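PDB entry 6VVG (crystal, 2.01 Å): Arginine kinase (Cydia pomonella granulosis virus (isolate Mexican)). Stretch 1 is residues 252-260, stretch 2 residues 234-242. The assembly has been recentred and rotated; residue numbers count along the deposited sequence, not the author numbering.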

# COMPACT_ATOMS: atom_id res chain seq x y z
N PHE A 252 29.54 8.75 -12.85
CA PHE A 252 28.20 8.56 -12.29
C PHE A 252 27.72 7.13 -12.51
O PHE A 252 27.31 6.45 -11.57
CB PHE A 252 27.23 9.57 -12.91
CG PHE A 252 25.84 9.50 -12.35
CD1 PHE A 252 25.57 9.93 -11.06
CD2 PHE A 252 24.79 9.00 -13.12
CE1 PHE A 252 24.29 9.87 -10.55
CE2 PHE A 252 23.51 8.94 -12.61
CZ PHE A 252 23.26 9.37 -11.32
N VAL A 253 27.78 6.65 -13.76
CA VAL A 253 27.19 5.34 -14.04
C VAL A 253 28.02 4.23 -13.42
O VAL A 253 27.49 3.22 -12.96
CB VAL A 253 26.99 5.14 -15.56
CG1 VAL A 253 26.08 6.24 -16.12
CG2 VAL A 253 28.32 5.11 -16.28
N ARG A 254 29.35 4.40 -13.39
CA ARG A 254 30.18 3.41 -12.71
C ARG A 254 29.70 3.23 -11.27
O ARG A 254 29.47 2.11 -10.81
CB ARG A 254 31.65 3.82 -12.70
CG ARG A 254 32.25 4.28 -14.02
CD ARG A 254 32.34 3.16 -15.06
NE ARG A 254 33.44 3.39 -15.99
CZ ARG A 254 34.32 2.47 -16.37
NH1 ARG A 254 35.29 2.78 -17.21
NH2 ARG A 254 34.22 1.23 -15.90
N ARG A 255 29.59 4.35 -10.53
CA ARG A 255 29.23 4.29 -9.12
C ARG A 255 27.75 3.96 -8.93
O ARG A 255 27.39 3.41 -7.88
CB ARG A 255 29.58 5.62 -8.45
CG ARG A 255 31.08 5.93 -8.51
CD ARG A 255 31.49 7.18 -7.73
NE ARG A 255 32.93 7.40 -7.83
CZ ARG A 255 33.81 7.11 -6.87
NH1 ARG A 255 33.39 6.59 -5.72
NH2 ARG A 255 35.10 7.33 -7.06
N MET A 256 26.90 4.25 -9.91
CA MET A 256 25.51 3.82 -9.81
C MET A 256 25.39 2.30 -9.90
O MET A 256 24.48 1.72 -9.31
CB MET A 256 24.67 4.47 -10.92
CG MET A 256 24.37 5.94 -10.72
SD MET A 256 23.32 6.29 -9.30
CE MET A 256 21.81 5.43 -9.74
N LEU A 257 26.30 1.65 -10.63
CA LEU A 257 26.18 0.23 -10.94
C LEU A 257 27.29 -0.60 -10.32
O LEU A 257 27.53 -1.74 -10.75
CB LEU A 257 26.15 0.02 -12.46
CG LEU A 257 24.96 0.72 -13.13
CD1 LEU A 257 25.02 0.70 -14.64
CD2 LEU A 257 23.65 0.07 -12.64
N ALA A 258 27.97 -0.07 -9.31
CA ALA A 258 28.95 -0.85 -8.56
C ALA A 258 28.31 -2.12 -8.02
O ALA A 258 27.27 -2.07 -7.36
CB ALA A 258 29.52 -0.01 -7.42
N LEU A 259 28.94 -3.26 -8.31
CA LEU A 259 28.43 -4.52 -7.79
C LEU A 259 28.31 -4.48 -6.27
O LEU A 259 27.28 -4.85 -5.70
CB LEU A 259 29.34 -5.68 -8.22
CG LEU A 259 29.02 -7.03 -7.59
CD1 LEU A 259 27.58 -7.43 -7.88
CD2 LEU A 259 29.99 -8.10 -8.07
N ASP A 260 29.37 -4.03 -5.60
CA ASP A 260 29.39 -3.91 -4.14
C ASP A 260 28.59 -2.68 -3.73
O ASP A 260 28.94 -1.56 -4.11
CB ASP A 260 30.83 -3.81 -3.65
CG ASP A 260 30.95 -3.89 -2.14
OD1 ASP A 260 29.93 -3.73 -1.43
OD2 ASP A 260 32.08 -4.11 -1.65
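Stretch 2 (234-242) LYSKPLPTI

Stretch 2, leaving a helix for an extended run, lies antiparallel to the helix end and following loop of stretch 1, in a small and mainly apolar contact centred on Leu239, with the Arg254 side chain beside Leu239 and Thr241, and Leu259 against Tyr235 further back in stretch 2. The two stretches together bury 440 Å². A helix that begins earlier in the chain runs through Phe252 to Met256; Leu257 is the first residue to leave helical phi/psi (-116/19), although its N still hydrogen-bonds to Arg254 O at 3.2 Å and weakly to Val253 O at 3.1 Å. Stretch 2 begins in a helix, with Leu234 and Tyr235; Lys237 N hydrogen-bonds to Leu234 O at 3.1 Å. From Lys237 to Ile242 its backbone is extended, with phi between -60° and -90° and psi between 108° and 159°.

The two stretches run in opposite directions: the CA of Arg254 is 6.6 Å from the CA of Leu239, and the CA of Leu259, further on in stretch 1, is 6.1 Å from the CA of Tyr235, further back in stretch 2. Leu239 points toward the helix and has the largest covered area of any residue here, 105 Å². Its chi1 t, chi2 p rotamer places CD2 3.9 Å from Val253 CG2, while its CD1 is 4.1 Å from Leu257 CD1. Leu239 CD2 also comes within 3.6 Å of Val253 O, so the leucine touches helix backbone as well as side chains. The same Val253 methyl, CG2, is 4.1 Å from Ile242 CD1; the CB of Ile242 points sideways, but the end of its side chain comes nearer. The flanking prolines, Pro238 and Pro240, add almost nothing to the covered surface.

The CA-to-CB bond of Arg254 points sideways to stretch 2, but the side chain, m at both chi1 and chi2, turns so that its end comes nearer; its aliphatic part packs on Leu239 (Arg254 CD to Leu239 CD2 3.7 Å) and its guanidinium lies beside the extended backbone. Arg254 NH2 is only 2.6 Å from Leu239 O, but the angle is poor for a hydrogen bond: this oxygen and Thr241 N lie over one face of the guanidinium. Arg254 NH1 is 2.9 Å from Thr241 OG1.

Near the start of stretch 2, Leu259 points toward stretch 2 and sets CD1 4.1 Å from Tyr235 CB, with Leu259 CB 4.1 Å from Tyr235 O. The tyrosine ring leads away from this contact, and its hydroxyl is hydrogen-bonded elsewhere in the structure. Leu259 CD2 is 3.8 Å from Ser236 OG.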

# COMPACT_ATOMS: atom_id res chain seq x y z
N LEU A 234 27.64 -11.21 -15.12
CA LEU A 234 27.75 -10.03 -15.97
C LEU A 234 28.08 -8.79 -15.15
O LEU A 234 28.91 -7.97 -15.56
CB LEU A 234 26.45 -9.83 -16.74
CG LEU A 234 26.06 -11.04 -17.60
CD1 LEU A 234 24.79 -10.76 -18.38
CD2 LEU A 234 27.21 -11.42 -18.54
N TYR A 235 27.46 -8.65 -13.98
CA TYR A 235 27.76 -7.51 -13.12
C TYR A 235 29.21 -7.52 -12.64
O TYR A 235 29.72 -6.48 -12.21
CB TYR A 235 26.82 -7.49 -11.91
CG TYR A 235 25.35 -7.35 -12.25
CD1 TYR A 235 24.94 -6.95 -13.52
CD2 TYR A 235 24.38 -7.63 -11.31
CE1 TYR A 235 23.60 -6.82 -13.83
CE2 TYR A 235 23.03 -7.51 -11.61
CZ TYR A 235 22.65 -7.11 -12.87
OH TYR A 235 21.31 -6.99 -13.17
N SER A 236 29.88 -8.67 -12.71
CA SER A 236 31.27 -8.77 -12.29
C SER A 236 32.26 -8.29 -13.35
O SER A 236 33.44 -8.11 -13.03
CB SER A 236 31.61 -10.22 -11.93
OG SER A 236 31.05 -10.59 -10.68
N LYS A 237 31.82 -8.08 -14.58
CA LYS A 237 32.70 -7.62 -15.64
C LYS A 237 32.78 -6.10 -15.65
O LYS A 237 31.92 -5.41 -15.09
CB LYS A 237 32.19 -8.11 -17.00
CG LYS A 237 31.80 -9.58 -17.01
CD LYS A 237 31.61 -10.10 -18.44
CE LYS A 237 31.19 -11.56 -18.44
NZ LYS A 237 30.61 -11.98 -19.76
N PRO A 238 33.84 -5.54 -16.24
CA PRO A 238 33.98 -4.08 -16.25
C PRO A 238 32.81 -3.39 -16.95
O PRO A 238 32.31 -3.86 -17.97
CB PRO A 238 35.29 -3.85 -17.00
CG PRO A 238 36.09 -5.13 -16.77
CD PRO A 238 35.03 -6.23 -16.78
N LEU A 239 32.39 -2.26 -16.40
CA LEU A 239 31.40 -1.41 -17.05
C LEU A 239 32.07 -0.64 -18.18
O LEU A 239 33.03 0.10 -17.93
CB LEU A 239 30.77 -0.45 -16.06
CG LEU A 239 29.49 0.24 -16.51
CD1 LEU A 239 28.35 -0.80 -16.61
CD2 LEU A 239 29.09 1.38 -15.59
N PRO A 240 31.61 -0.78 -19.43
CA PRO A 240 32.26 -0.05 -20.52
C PRO A 240 32.19 1.46 -20.33
O PRO A 240 31.17 2.01 -19.91
CB PRO A 240 31.48 -0.49 -21.77
CG PRO A 240 30.87 -1.81 -21.40
CD PRO A 240 30.59 -1.73 -19.91
N THR A 241 33.30 2.13 -20.65
CA THR A 241 33.30 3.58 -20.71
C THR A 241 32.36 4.07 -21.81
O THR A 241 32.30 3.49 -22.89
CB THR A 241 34.72 4.10 -20.97
OG1 THR A 241 35.59 3.67 -19.92
CG2 THR A 241 34.73 5.62 -21.04
N ILE A 242 31.62 5.13 -21.52
CA ILE A 242 30.78 5.79 -22.51
C ILE A 242 31.64 6.85 -23.19
O ILE A 242 31.96 7.88 -22.59
CB ILE A 242 29.52 6.40 -21.89
CG1 ILE A 242 28.81 5.36 -21.02
CG2 ILE A 242 28.59 6.91 -22.98
CD1 ILE A 242 27.66 5.91 -20.21